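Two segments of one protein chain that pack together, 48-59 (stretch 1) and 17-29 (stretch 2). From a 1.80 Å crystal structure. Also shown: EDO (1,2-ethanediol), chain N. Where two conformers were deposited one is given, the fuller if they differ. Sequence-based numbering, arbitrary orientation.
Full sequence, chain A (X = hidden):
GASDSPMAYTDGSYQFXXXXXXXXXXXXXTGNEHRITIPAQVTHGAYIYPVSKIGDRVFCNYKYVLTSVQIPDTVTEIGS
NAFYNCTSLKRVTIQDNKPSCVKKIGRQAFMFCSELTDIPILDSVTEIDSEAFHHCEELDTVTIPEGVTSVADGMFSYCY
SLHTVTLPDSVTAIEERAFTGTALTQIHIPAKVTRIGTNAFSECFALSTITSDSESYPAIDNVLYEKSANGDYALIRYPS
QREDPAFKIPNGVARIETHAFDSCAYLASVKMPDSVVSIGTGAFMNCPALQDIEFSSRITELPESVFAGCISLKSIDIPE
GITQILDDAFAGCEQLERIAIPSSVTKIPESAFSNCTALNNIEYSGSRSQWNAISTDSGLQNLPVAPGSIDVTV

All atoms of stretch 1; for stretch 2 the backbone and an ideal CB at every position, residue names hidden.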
# COMPACT_ATOMS: atom_id res chain seq x y z
N ILE A 48 -22.49 3.87 37.70
CA ILE A 48 -22.72 3.92 36.25
C ILE A 48 -21.41 4.38 35.61
O ILE A 48 -20.79 5.33 36.07
CB ILE A 48 -23.92 4.87 35.93
CG1 ILE A 48 -25.24 4.25 36.47
CG2 ILE A 48 -24.02 5.17 34.43
CD1 ILE A 48 -26.47 5.20 36.52
N TYR A 49 -20.98 3.68 34.56
CA TYR A 49 -19.75 3.97 33.86
C TYR A 49 -20.02 4.34 32.43
O TYR A 49 -20.55 3.52 31.71
CB TYR A 49 -18.80 2.74 33.87
CG TYR A 49 -18.37 2.35 35.27
CD1 TYR A 49 -19.18 1.54 36.07
CD2 TYR A 49 -17.17 2.79 35.79
CE1 TYR A 49 -18.81 1.22 37.37
CE2 TYR A 49 -16.79 2.48 37.10
CZ TYR A 49 -17.60 1.66 37.87
OH TYR A 49 -17.23 1.36 39.16
N PRO A 50 -19.61 5.53 31.96
CA PRO A 50 -19.68 5.78 30.50
C PRO A 50 -18.72 4.84 29.77
O PRO A 50 -17.65 4.52 30.29
CB PRO A 50 -19.18 7.24 30.37
CG PRO A 50 -19.23 7.80 31.76
CD PRO A 50 -18.93 6.64 32.66
N VAL A 51 -19.10 4.39 28.56
CA VAL A 51 -18.24 3.50 27.76
C VAL A 51 -17.30 4.37 26.90
O VAL A 51 -17.74 5.02 25.96
CB VAL A 51 -19.10 2.53 26.92
CG1 VAL A 51 -18.25 1.74 25.92
CG2 VAL A 51 -19.89 1.59 27.83
N SER A 52 -16.00 4.35 27.23
CA SER A 52 -15.00 5.18 26.53
C SER A 52 -14.24 4.42 25.45
O SER A 52 -13.57 5.03 24.62
CB SER A 52 -13.99 5.76 27.53
OG SER A 52 -13.28 4.69 28.14
N LYS A 53 -14.35 3.07 25.45
CA LYS A 53 -13.57 2.30 24.49
C LYS A 53 -14.24 1.01 24.08
O LYS A 53 -14.86 0.33 24.90
CB LYS A 53 -12.17 1.98 25.11
CG LYS A 53 -11.28 1.07 24.24
CD LYS A 53 -9.88 0.89 24.85
CE LYS A 53 -9.00 -0.02 23.99
NZ LYS A 53 -7.71 -0.27 24.73
N ILE A 54 -14.11 0.69 22.79
CA ILE A 54 -14.48 -0.63 22.25
C ILE A 54 -13.20 -1.43 22.32
O ILE A 54 -12.24 -1.09 21.63
CB ILE A 54 -15.07 -0.54 20.84
CG1 ILE A 54 -16.38 0.30 20.85
CG2 ILE A 54 -15.31 -1.99 20.29
CD1 ILE A 54 -16.79 0.77 19.46
N GLY A 55 -13.16 -2.44 23.17
CA GLY A 55 -11.94 -3.20 23.38
C GLY A 55 -11.43 -3.93 22.16
O GLY A 55 -12.15 -4.12 21.17
N ASP A 56 -10.16 -4.35 22.23
CA ASP A 56 -9.57 -5.15 21.15
C ASP A 56 -10.44 -6.37 20.82
O ASP A 56 -10.90 -7.08 21.72
CB ASP A 56 -8.14 -5.63 21.56
CG ASP A 56 -7.08 -4.53 21.72
OD1 ASP A 56 -7.41 -3.34 21.51
OD2 ASP A 56 -5.90 -4.88 21.97
N ARG A 57 -10.67 -6.60 19.53
CA ARG A 57 -11.26 -7.79 18.95
C ARG A 57 -12.71 -8.08 19.35
O ARG A 57 -13.16 -9.21 19.13
CB ARG A 57 -10.38 -9.03 19.33
CG ARG A 57 -8.87 -8.79 19.12
CD ARG A 57 -8.07 -10.08 19.16
NE ARG A 57 -8.04 -10.78 17.86
CZ ARG A 57 -7.17 -10.55 16.88
NH1 ARG A 57 -6.21 -9.65 17.03
NH2 ARG A 57 -7.24 -11.23 15.75
N VAL A 58 -13.47 -7.10 19.87
CA VAL A 58 -14.87 -7.40 20.31
C VAL A 58 -15.70 -8.03 19.18
O VAL A 58 -16.41 -9.02 19.41
CB VAL A 58 -15.58 -6.16 20.94
CG1 VAL A 58 -17.04 -6.50 21.30
CG2 VAL A 58 -14.84 -5.70 22.20
N PHE A 59 -15.60 -7.49 17.94
CA PHE A 59 -16.36 -8.07 16.81
C PHE A 59 -15.43 -8.70 15.77
O PHE A 59 -15.81 -8.88 14.60
CB PHE A 59 -17.24 -7.00 16.15
CG PHE A 59 -18.28 -6.50 17.12
CD1 PHE A 59 -19.50 -7.16 17.26
CD2 PHE A 59 -18.05 -5.36 17.88
CE1 PHE A 59 -20.44 -6.70 18.18
CE2 PHE A 59 -19.01 -4.91 18.79
CZ PHE A 59 -20.18 -5.60 18.95
N UNK A 17 -14.63 -4.06 31.31
CA UNK A 17 -13.67 -3.85 32.40
C UNK A 17 -13.75 -2.37 32.81
O UNK A 17 -14.26 -1.54 32.03
CB UNK A 17 -12.25 -4.23 31.98
N UNK A 18 -13.26 -2.05 34.00
CA UNK A 18 -13.28 -0.68 34.53
C UNK A 18 -11.93 -0.04 34.34
O UNK A 18 -10.89 -0.64 34.62
CB UNK A 18 -13.67 -0.66 36.01
N UNK A 19 -11.95 1.21 33.83
CA UNK A 19 -10.76 2.01 33.57
C UNK A 19 -10.41 2.89 34.78
O UNK A 19 -11.29 3.15 35.61
CB UNK A 19 -10.97 2.88 32.33
N UNK A 20 -9.15 3.34 34.86
CA UNK A 20 -8.63 4.18 35.95
C UNK A 20 -9.37 5.54 36.06
O UNK A 20 -9.34 6.15 37.13
CB UNK A 20 -7.13 4.42 35.74
N UNK A 21 -9.99 6.03 34.96
CA UNK A 21 -10.69 7.32 34.97
C UNK A 21 -12.21 7.15 35.18
O UNK A 21 -12.98 8.05 34.85
CB UNK A 21 -10.43 8.06 33.66
N UNK A 22 -12.64 5.99 35.72
CA UNK A 22 -14.06 5.70 36.01
C UNK A 22 -14.95 5.63 34.75
O UNK A 22 -16.14 5.90 34.82
CB UNK A 22 -14.61 6.77 36.95
N UNK A 23 -14.37 5.19 33.64
CA UNK A 23 -15.10 4.84 32.42
C UNK A 23 -15.01 3.32 32.30
O UNK A 23 -14.29 2.69 33.09
CB UNK A 23 -14.53 5.54 31.19
N UNK A 24 -15.69 2.75 31.30
CA UNK A 24 -15.62 1.32 31.04
C UNK A 24 -15.15 1.07 29.62
O UNK A 24 -15.36 1.88 28.72
CB UNK A 24 -16.98 0.66 31.28
N UNK A 25 -14.53 -0.10 29.43
CA UNK A 25 -14.13 -0.59 28.11
C UNK A 25 -14.93 -1.83 27.84
O UNK A 25 -14.88 -2.75 28.66
CB UNK A 25 -12.63 -0.87 28.03
N UNK A 26 -15.64 -1.89 26.70
CA UNK A 26 -16.36 -3.12 26.27
C UNK A 26 -15.32 -4.16 25.89
O UNK A 26 -14.45 -3.86 25.08
CB UNK A 26 -17.30 -2.85 25.10
N UNK A 27 -15.39 -5.37 26.45
CA UNK A 27 -14.38 -6.39 26.14
C UNK A 27 -14.94 -7.62 25.42
O UNK A 27 -14.16 -8.39 24.86
CB UNK A 27 -13.70 -6.84 27.43
N UNK A 28 -16.26 -7.82 25.44
CA UNK A 28 -16.92 -8.96 24.79
C UNK A 28 -18.36 -8.61 24.45
O UNK A 28 -19.00 -7.84 25.18
CB UNK A 28 -16.88 -10.20 25.69
N UNK A 29 -18.87 -9.19 23.37
CA UNK A 29 -20.26 -9.07 22.98
C UNK A 29 -20.79 -10.50 22.84
O UNK A 29 -20.19 -11.28 22.10
CB UNK A 29 -20.42 -8.27 21.69
C1 EDO N . -18.16 -11.90 18.83
O1 EDO N . -18.68 -10.60 19.04
C2 EDO N . -17.14 -11.89 17.66
O2 EDO N . -15.89 -11.40 18.08

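Position 17 opens stretch 2 with its CB out of reach of stretch 1, so almost any strand-forming residue would serve; it is Ile17, whose backbone pairs with position 25. At 18 the CB points sideways, 4.6 Å from Tyr49 CE2, and a branched apolar chain could reach the ring. Leu18 does so: its CD2 lies over one face, 3.5 Å from the centroid of the Tyr49 ring.

Position 19 begins a type I turn, and its CB stands 5.1 Å from Ser52 OG, inviting a short polar side chain. Asn19 fits, its ND2 3.3 Å from Ser52 OG. Position 20 is open space where any small or polar residue would do, and Ala20 takes it. Position 21 also lies clear of stretch 1, and a short polar residue suits the turn; it is Asp21. Position 22 has phi/psi of 64/32, a left-handed conformation best tolerated by Gly, Asn or Asp. It is Asn22, whose O and Ile48 O both accept from one bridging water.

At 23 the CB is 3.4 Å from both Pro50 O and Ser52 OG, so a small hydroxyl residue, Ser or Thr, is favoured. Thr23 places OG1 2.9 Å from Ser52 OG, in a hydrogen bond, while Asn19 ND2 donates to Thr23 OG1 (2.9 Å) and Thr23 OG1 donates to Asp21 OD1 (2.6 Å), tying the turn together.

Position 24 enters the parallel pairing: its N donates to Pro50 O (2.8 Å) and its O accepts from Ser52 N (3.0 Å). With the CB only 3.8 Å from Tyr49 CB, a small apolar residue fits readily, and Ala24 packs there. The register then slips by one residue, a bulge between Val51 and Lys53. Position 25 points to the same face as Lys53; a beta-branched residue suits the strand. Thr25 puts OG1 3.5 Å from Lys53 CB and accepts from Asn19 ND2 (3.0 Å).

Position 26 shares its face with Val51 and Ile54, so Val, Ile or Leu is expected. Ile26 brings CG1 to 3.6 Å from Val51 CG1 and CG2 to 4.1 Å from Val58 CG1. Its backbone bonds on both sides: Ile26 N donates to Lys53 O (3.0 Å). Ile26 O accepts from Gly55 N (2.7 Å).

Positions 27 and 28 point away, tolerating polar or charged chains: Thr27 and an extended Lys28. At 29 the CB faces Val58 CG1 and Phe59 CZ, both 3.8 Å off, favouring a large apolar or aromatic residue. Tyr29 sets its ring obliquely to Phe59, CD2 lying 3.5 Å from Phe59 CE1.

Stretch 2 17-29: ILNADNTATITKY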
# COMPACT_ATOMS: atom_id res chain seq x y z
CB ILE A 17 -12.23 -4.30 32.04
CG1 ILE A 17 -11.65 -3.48 30.85
CG2 ILE A 17 -12.18 -5.82 31.79
CD1 ILE A 17 -10.13 -3.59 30.62
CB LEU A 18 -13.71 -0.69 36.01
CG LEU A 18 -15.01 -1.46 36.32
CD1 LEU A 18 -15.29 -1.51 37.84
CD2 LEU A 18 -16.22 -0.86 35.58
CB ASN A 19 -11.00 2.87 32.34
CG ASN A 19 -11.31 2.02 31.12
OD1 ASN A 19 -10.79 0.92 30.97
ND2 ASN A 19 -12.21 2.49 30.28
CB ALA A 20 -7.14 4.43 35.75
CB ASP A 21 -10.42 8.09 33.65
CG ASP A 21 -11.01 7.45 32.42
OD1 ASP A 21 -11.45 6.28 32.50
OD2 ASP A 21 -11.03 8.11 31.35
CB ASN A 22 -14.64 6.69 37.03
CG ASN A 22 -14.10 6.44 38.40
OD1 ASN A 22 -13.69 5.31 38.74
ND2 ASN A 22 -14.10 7.47 39.22
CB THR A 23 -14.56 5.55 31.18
OG1 THR A 23 -13.19 5.14 30.97
CG2 THR A 23 -14.70 7.08 31.24
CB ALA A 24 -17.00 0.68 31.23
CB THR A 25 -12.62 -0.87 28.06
OG1 THR A 25 -11.91 0.36 28.23
CG2 THR A 25 -12.18 -1.60 26.73
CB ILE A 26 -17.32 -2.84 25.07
CG1 ILE A 26 -18.42 -1.80 25.40
CG2 ILE A 26 -17.91 -4.17 24.50
CD1 ILE A 26 -19.26 -2.07 26.60
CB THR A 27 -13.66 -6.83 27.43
OG1 THR A 27 -14.64 -7.27 28.38
CG2 THR A 27 -12.77 -5.72 28.01
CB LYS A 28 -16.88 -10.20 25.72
CG LYS A 28 -17.29 -11.53 25.05
CD LYS A 28 -17.19 -12.73 26.02
CE LYS A 28 -17.23 -14.04 25.27
NZ LYS A 28 -16.85 -15.19 26.13
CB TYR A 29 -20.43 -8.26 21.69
CG TYR A 29 -21.84 -8.35 21.15
CD1 TYR A 29 -22.90 -7.70 21.79
CD2 TYR A 29 -22.13 -9.09 20.01
CE1 TYR A 29 -24.19 -7.73 21.27
CE2 TYR A 29 -23.42 -9.14 19.48
CZ TYR A 29 -24.44 -8.45 20.11
OH TYR A 29 -25.70 -8.47 19.57
O HOH W 1 -18.22 6.27 36.69
O HOH W 2 -11.63 -6.88 24.38
O HOH W 3 -16.83 -10.39 21.67
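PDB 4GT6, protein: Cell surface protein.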